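Local coordinates for protein alcohol oxidase (Myceliophthora thermophila, PDB 6F74) that is a VAO-type flavoprotein that binds flavin-adenine dinucleotide and probably oxidises an alcohol substrate, at residues Lys59-Pro62 with Ile63-Cys67; Arg183-Lys186 with Lys187-Ser190; Asn327-Leu330 with Leu331-Ile334. All blocks are in the same frame, centred on the assembly; numbering follows the deposited sequence.

Three short-range contacts, each within a single run of eight or nine residues, illustrate how side chains settle against a backbone that turns, leaves a strand or coils into a helix. They are widely separated: the centres of interactions 1 and 2 lie about 43 Å apart, those of 1 and 3 about 46 Å, and those of 2 and 3 about 49 Å. Interaction 1 comes within moderate distance of the cofactor, the side chain of I63 being about 13 Å from FAD and about 10 Å from the FAD-binding residue G158. Interaction 2 belongs to the FAD-binding domain and interaction 3 to a helix on the seven-stranded antiparallel sheet, both away from the flavin site.

Interaction 1 of 3, residues Lys59-Pro62 with Ile63-Cys67; sequences KTSP and IAQSC
The side-chain amide of Q65 lays one face over S61 and P62. The CB of S61 sits beneath this plate, 3.5 Å from Q65 CD and 3.3 Å from Q65 NE2, while the proline ring comes to the same face farther along, its CD 3.8 Å from Q65 OE1. The carbonyl oxygen of P62 lies close by, 3.3 Å from Q65 CG, and the proline and glutamine side chains cross at about a right angle. At the NE2 end of the amide a water accepts a bond of 3.1 Å from Q65 NE2 and also pairs with S61 OG at 2.7 Å, so that one solvent molecule joins two polar groups that do not bond directly. The placement follows from the first torsion of Q65: CG stands between the backbone N and the carbonyl carbon (chi1 60°), and the chain then runs out extended, back over the residues it follows.

Beneath this the backbone closes on itself. Q65 N donates to P62 O at 3.1 Å with an N-H...O angle of 157°. I63 is thrown to the other side and meets V81 of helix 75-84, whereas P62 rests against C106 and C120, which form a disulfide. The next bond, C67 N to A64 O, is an i to i+3 bond and belongs to the 3-10 segment that follows, and C67 is fixed covalently to C78 of that same helix 75-84. A type I beta turn from P62 to Q65, roofed by its last side chain and running on into a 3-10 segment, thus makes the bend in the loop that leads from strand 57-59 to helix 75-84.

Interaction 2 of 3, residues Arg183-Lys186 with Lys187-Ser190; sequences RFQK and KYTS
Strand 179-185 of the FAD-binding domain ends in a surface bend, and Q185, its last residue, holds the returning chain by pairing its side-chain amide with the backbone of T189. The firmer half of the pair is T189 N to Q185 OE1, 3.1 Å long and almost straight at 171°, although the donor approaches from above the amide plane. The return bond, from Q185 NE2 to T189 O, is weak at 3.3 Å. A water bridges the same two groups: it donates to T189 O at 2.9 Å and accepts a weak bond from Q185 NE2. The amide comes to lie there because CG of Q185 is set opposite the carbonyl carbon (chi1 -61°) and the chain is extended beyond it.

Q185 OE1 also borders the ring of Y188, at its edge and 3.7 Å from CD1. The far end of that tyrosine belongs elsewhere, since its hydroxyl is hydrogen-bonded to E262, which S190 OG also reaches. Within the bend, T189 OG1 donates to K187 O at 3.1 Å. K186 and K187 run side by side in the same direction, and K186 NZ and K187 NZ, 5.1 Å apart, would be expected to repel mildly.

The backbone of Q185 pairs with A203 and that of Y188 with G201, so the side-chain bond lies beside this pairing where the strand gives way to loop. A side-chain amide here pairs with the N-H and, weakly, the C=O of one residue, much as a peptide group could, in the loop joining antiparallel strands 179-185 and 203-208.

Interaction 3 of 3, residues Asn327-Leu330 with Leu331-Ile334; sequences NKDL and LDAI
L331 takes the first backbone bond across the contact, its N donating to N327 O at 3.1 Å, and it lays its CG over the same oxygen. Its side chain then turns outward to meet R452 and I455 of helix 448-458.

D332 carries the polar side. Its N bonds to K328 O at 2.9 Å, and its carboxylate swings back along the helix, CG opposite the carbonyl carbon (chi1 -70°). OD2 thereby meets K328 NZ in a salt bridge of 2.8 Å, weak as a hydrogen bond; the lysine reaches it through a long extended chain that bends at its last torsion (chi4 -55°). OD1 has a stronger mate, R452 NE, and the same arginine bonds K328 O through NH2. That sharing probably makes tolerable the 3.0 Å between D332 OD1 and K328 O, two acceptors. D329 OD1 lies 4.4 Å from D332 OD2, a proximity the two cations are likely to offset. With D332 replaced by an alanine, K328 and R452 would probably be left without their shared counter-charge, and the lysine end set free to turn.

A333 continues the helical bonding, N to D329 O, and its small methyl faces L403 of strand 403-412. I334 closes the walk: N bonds to L330 O at 3.0 Å, and CD1 touches L330 CG at 3.8 Å, an apolar pair one turn apart. L330 meanwhile touches I318 of strand 311-320.

Successive i to i+4 bonds and a lysine-aspartate salt bridge at the same spacing are characteristic of an alpha-helix, here in its first turns and packed between helix 448-458 and a large antiparallel sheet.

Interaction 1 of 3, residues Lys59-Pro62 with Ile63-Cys67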
loop_
_atom_site.group_PDB
_atom_site.type_symbol
_atom_site.label_atom_id
_atom_site.label_comp_id
_atom_site.label_asym_id
_atom_site.label_seq_id
_atom_site.Cartn_x
_atom_site.Cartn_y
_atom_site.Cartn_z
ATOM N N LYS A 59 8.421 -23.456 10.219
ATOM C CA LYS A 59 8.568 -22.803 11.508
ATOM C C LYS A 59 9.351 -21.553 11.228
ATOM O O LYS A 59 10.458 -21.620 10.702
ATOM C CB LYS A 59 9.301 -23.660 12.518
ATOM C CG LYS A 59 9.424 -22.955 13.869
ATOM C CD LYS A 59 10.159 -23.802 14.886
ATOM C CE LYS A 59 9.986 -23.273 16.301
ATOM N NZ LYS A 59 10.049 -21.790 16.369
ATOM N N THR A 60 8.772 -20.398 11.529
ATOM C CA THR A 60 9.375 -19.177 11.087
ATOM C C THR A 60 10.577 -18.863 11.954
ATOM O O THR A 60 10.697 -19.362 13.104
ATOM C CB THR A 60 8.379 -18.007 11.068
ATOM O OG1 THR A 60 7.945 -17.672 12.394
ATOM C CG2 THR A 60 7.184 -18.357 10.143
ATOM N N SER A 61 11.491 -18.096 11.353
ATOM C CA SER A 61 12.633 -17.610 12.102
ATOM C C SER A 61 12.860 -16.146 11.784
ATOM O O SER A 61 12.808 -15.787 10.617
ATOM C CB SER A 61 13.908 -18.407 11.802
ATOM O OG SER A 61 13.781 -19.721 11.309
ATOM N N PRO A 62 13.107 -15.305 12.812
ATOM C CA PRO A 62 13.393 -13.894 12.544
ATOM C C PRO A 62 14.445 -13.717 11.474
ATOM O O PRO A 62 15.449 -14.402 11.484
ATOM C CB PRO A 62 13.906 -13.349 13.891
ATOM C CG PRO A 62 13.393 -14.273 14.918
ATOM C CD PRO A 62 13.114 -15.626 14.248
ATOM N N ILE A 63 14.186 -12.827 10.528
ATOM C CA ILE A 63 15.053 -12.664 9.342
ATOM C C ILE A 63 16.515 -12.552 9.712
ATOM O O ILE A 63 17.358 -13.250 9.144
ATOM C CB ILE A 63 14.594 -11.478 8.485
ATOM C CG1 ILE A 63 13.158 -11.668 7.981
ATOM C CG2 ILE A 63 15.479 -11.294 7.272
ATOM C CD1 ILE A 63 12.904 -12.850 7.068
ATOM N N ALA A 64 16.795 -11.722 10.724
ATOM C CA ALA A 64 18.174 -11.470 11.149
ATOM C C ALA A 64 18.639 -12.212 12.406
ATOM O O ALA A 64 19.536 -11.708 13.122
ATOM C CB ALA A 64 18.335 -9.974 11.353
ATOM N N GLN A 65 18.087 -13.386 12.696
ATOM C CA GLN A 65 18.497 -14.144 13.925
ATOM C C GLN A 65 19.968 -14.575 13.958
ATOM O O GLN A 65 20.561 -14.728 15.032
ATOM C CB GLN A 65 17.601 -15.357 14.185
ATOM C CG GLN A 65 17.590 -16.399 13.062
ATOM C CD GLN A 65 16.931 -17.696 13.465
ATOM O OE1 GLN A 65 16.199 -17.781 14.452
ATOM N NE2 GLN A 65 17.114 -18.689 12.643
ATOM N N SER A 66 20.565 -14.755 12.778
ATOM C CA SER A 66 21.984 -15.083 12.663
ATOM C C SER A 66 22.946 -14.010 13.193
ATOM O O SER A 66 24.118 -14.309 13.427
ATOM C CB SER A 66 22.326 -15.428 11.213
ATOM O OG SER A 66 22.288 -14.287 10.376
ATOM N N CYS A 67 22.463 -12.787 13.370
ATOM C CA CYS A 67 23.234 -11.689 13.944
ATOM C C CYS A 67 23.382 -11.735 15.467
ATOM O O CYS A 67 24.102 -10.920 16.028
ATOM C CB CYS A 67 22.612 -10.330 13.533
ATOM S SG CYS A 67 22.678 -10.001 11.751
HETATM O O HOH W 1 15.534 -21.347 12.462
#

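Interaction 2 of 3, residues Arg183-Lys186 with Lys187-Ser190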
loop_
_atom_site.group_PDB
_atom_site.type_symbol
_atom_site.label_atom_id
_atom_site.label_comp_id
_atom_site.label_asym_id
_atom_site.label_seq_id
_atom_site.Cartn_x
_atom_site.Cartn_y
_atom_site.Cartn_z
ATOM N N ARG A 183 -3.965 -15.023 -17.329
ATOM C CA ARG A 183 -4.431 -15.217 -18.698
ATOM C C ARG A 183 -5.216 -14.025 -19.181
ATOM O O ARG A 183 -6.081 -13.512 -18.480
ATOM C CB ARG A 183 -5.308 -16.462 -18.802
ATOM C CG ARG A 183 -4.582 -17.759 -18.529
ATOM C CD ARG A 183 -5.525 -18.953 -18.611
ATOM N NE ARG A 183 -6.422 -19.029 -17.455
ATOM C CZ ARG A 183 -6.075 -19.441 -16.224
ATOM N NH1 ARG A 183 -4.833 -19.838 -15.929
ATOM N NH2 ARG A 183 -6.999 -19.486 -15.271
ATOM N N PHE A 184 -4.919 -13.619 -20.410
ATOM C CA PHE A 184 -5.575 -12.505 -21.052
ATOM C C PHE A 184 -6.877 -12.978 -21.671
ATOM O O PHE A 184 -6.932 -14.039 -22.262
ATOM C CB PHE A 184 -4.631 -11.932 -22.123
ATOM C CG PHE A 184 -5.250 -10.864 -22.976
ATOM C CD1 PHE A 184 -5.384 -9.568 -22.495
ATOM C CD2 PHE A 184 -5.702 -11.156 -24.266
ATOM C CE1 PHE A 184 -5.960 -8.577 -23.271
ATOM C CE2 PHE A 184 -6.279 -10.166 -25.058
ATOM C CZ PHE A 184 -6.407 -8.864 -24.561
ATOM N N GLN A 185 -7.913 -12.160 -21.552
ATOM C CA GLN A 185 -9.206 -12.399 -22.212
ATOM C C GLN A 185 -9.485 -11.248 -23.167
ATOM O O GLN A 185 -9.665 -10.125 -22.718
ATOM C CB GLN A 185 -10.329 -12.434 -21.162
ATOM C CG GLN A 185 -10.202 -13.525 -20.106
ATOM C CD GLN A 185 -11.390 -13.592 -19.168
ATOM O OE1 GLN A 185 -11.995 -12.558 -18.800
ATOM N NE2 GLN A 185 -11.771 -14.812 -18.799
ATOM N N LYS A 186 -9.558 -11.503 -24.467
ATOM C CA LYS A 186 -9.864 -10.419 -25.422
ATOM C C LYS A 186 -11.183 -9.728 -25.061
ATOM O O LYS A 186 -11.325 -8.508 -25.185
ATOM C CB LYS A 186 -9.899 -10.926 -26.869
ATOM C CG LYS A 186 -10.127 -9.816 -27.890
ATOM C CD LYS A 186 -10.146 -10.325 -29.339
ATOM C CE LYS A 186 -11.572 -10.469 -29.870
ATOM N NZ LYS A 186 -11.749 -11.083 -31.234
ATOM N N LYS A 187 -12.137 -10.526 -24.595
ATOM C CA LYS A 187 -13.432 -10.029 -24.124
ATOM C C LYS A 187 -13.669 -10.668 -22.760
ATOM O O LYS A 187 -13.560 -11.881 -22.611
ATOM C CB LYS A 187 -14.529 -10.400 -25.128
ATOM C CG LYS A 187 -14.422 -9.809 -26.549
ATOM C CD LYS A 187 -15.439 -10.545 -27.441
ATOM C CE LYS A 187 -15.503 -10.040 -28.871
ATOM N NZ LYS A 187 -15.626 -8.565 -28.991
ATOM N N TYR A 188 -13.910 -9.842 -21.746
ATOM C CA TYR A 188 -14.195 -10.361 -20.401
ATOM C C TYR A 188 -15.256 -11.462 -20.420
ATOM O O TYR A 188 -16.352 -11.253 -20.927
ATOM C CB TYR A 188 -14.678 -9.215 -19.525
ATOM C CG TYR A 188 -15.300 -9.574 -18.195
ATOM C CD1 TYR A 188 -14.686 -10.447 -17.305
ATOM C CD2 TYR A 188 -16.504 -8.989 -17.814
ATOM C CE1 TYR A 188 -15.263 -10.744 -16.077
ATOM C CE2 TYR A 188 -17.088 -9.271 -16.593
ATOM C CZ TYR A 188 -16.479 -10.136 -15.734
ATOM O OH TYR A 188 -17.103 -10.399 -14.534
ATOM N N THR A 189 -14.906 -12.600 -19.816
ATOM C CA THR A 189 -15.766 -13.781 -19.704
ATOM C C THR A 189 -15.852 -14.135 -18.224
ATOM O O THR A 189 -14.868 -14.494 -17.602
ATOM C CB THR A 189 -15.201 -14.968 -20.505
ATOM O OG1 THR A 189 -14.980 -14.543 -21.838
ATOM C CG2 THR A 189 -16.179 -16.164 -20.512
ATOM N N SER A 190 -17.059 -13.996 -17.677
ATOM C CA SER A 190 -17.313 -14.133 -16.258
ATOM C C SER A 190 -17.572 -15.599 -15.915
ATOM O O SER A 190 -18.242 -16.315 -16.665
ATOM C CB SER A 190 -18.507 -13.270 -15.841
ATOM O OG SER A 190 -18.994 -13.653 -14.557
HETATM O O HOH W 2 -13.016 -16.579 -16.961
#

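Interaction 3 of 3, residues Asn327-Leu330 with Leu331-Ile334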
loop_
_atom_site.group_PDB
_atom_site.type_symbol
_atom_site.label_atom_id
_atom_site.label_comp_id
_atom_site.label_asym_id
_atom_site.label_seq_id
_atom_site.Cartn_x
_atom_site.Cartn_y
_atom_site.Cartn_z
ATOM N N ASN A 327 13.338 28.138 4.690
ATOM C CA ASN A 327 13.021 27.913 3.276
ATOM C C ASN A 327 11.671 28.509 2.865
ATOM O O ASN A 327 10.870 27.872 2.186
ATOM C CB ASN A 327 13.108 26.413 2.912
ATOM C CG ASN A 327 14.374 26.071 2.124
ATOM O OD1 ASN A 327 14.973 26.910 1.502
ATOM N ND2 ASN A 327 14.729 24.813 2.113
ATOM N N LYS A 328 11.474 29.755 3.269
ATOM C CA LYS A 328 10.203 30.435 3.057
ATOM C C LYS A 328 9.781 30.417 1.563
ATOM O O LYS A 328 8.661 30.023 1.273
ATOM C CB LYS A 328 10.256 31.841 3.614
ATOM C CG LYS A 328 8.900 32.517 3.629
ATOM C CD LYS A 328 8.995 33.978 4.044
ATOM C CE LYS A 328 7.685 34.703 3.734
ATOM N NZ LYS A 328 7.267 34.580 2.292
ATOM N N ASP A 329 10.693 30.802 0.655
ATOM C CA ASP A 329 10.339 30.903 -0.769
ATOM C C ASP A 329 10.010 29.560 -1.432
ATOM O O ASP A 329 9.073 29.465 -2.208
ATOM C CB ASP A 329 11.467 31.561 -1.582
ATOM C CG ASP A 329 11.767 32.980 -1.152
ATOM O OD1 ASP A 329 10.866 33.780 -0.851
ATOM O OD2 ASP A 329 12.956 33.283 -1.115
ATOM N N LEU A 330 10.797 28.536 -1.111
ATOM C CA LEU A 330 10.529 27.172 -1.571
ATOM C C LEU A 330 9.152 26.698 -1.178
ATOM O O LEU A 330 8.417 26.111 -1.980
ATOM C CB LEU A 330 11.570 26.173 -1.025
ATOM C CG LEU A 330 11.276 24.701 -1.397
ATOM C CD1 LEU A 330 11.283 24.531 -2.921
ATOM C CD2 LEU A 330 12.239 23.755 -0.735
ATOM N N LEU A 331 8.814 26.915 0.069
ATOM C CA LEU A 331 7.526 26.455 0.595
ATOM C C LEU A 331 6.384 27.304 0.072
ATOM O O LEU A 331 5.302 26.779 -0.122
ATOM C CB LEU A 331 7.536 26.399 2.131
ATOM C CG LEU A 331 8.480 25.412 2.842
ATOM C CD1 LEU A 331 8.126 25.210 4.306
ATOM C CD2 LEU A 331 8.547 24.038 2.190
ATOM N N ASP A 332 6.611 28.596 -0.189
ATOM C CA ASP A 332 5.596 29.436 -0.848
ATOM C C ASP A 332 5.215 28.796 -2.197
ATOM O O ASP A 332 4.038 28.646 -2.512
ATOM C CB ASP A 332 6.100 30.879 -1.096
ATOM C CG ASP A 332 6.246 31.712 0.210
ATOM O OD1 ASP A 332 5.953 31.223 1.313
ATOM O OD2 ASP A 332 6.651 32.880 0.121
ATOM N N ALA A 333 6.231 28.421 -2.978
ATOM C CA ALA A 333 6.040 27.874 -4.315
ATOM C C ALA A 333 5.382 26.501 -4.266
ATOM O O ALA A 333 4.589 26.186 -5.125
ATOM C CB ALA A 333 7.372 27.799 -5.043
ATOM N N ILE A 334 5.702 25.701 -3.248
ATOM C CA ILE A 334 5.088 24.381 -3.053
ATOM C C ILE A 334 3.603 24.534 -2.700
ATOM O O ILE A 334 2.747 23.783 -3.204
ATOM C CB ILE A 334 5.862 23.554 -2.000
ATOM C CG1 ILE A 334 7.210 23.163 -2.617
ATOM C CG2 ILE A 334 5.084 22.305 -1.596
ATOM C CD1 ILE A 334 8.179 22.461 -1.700
#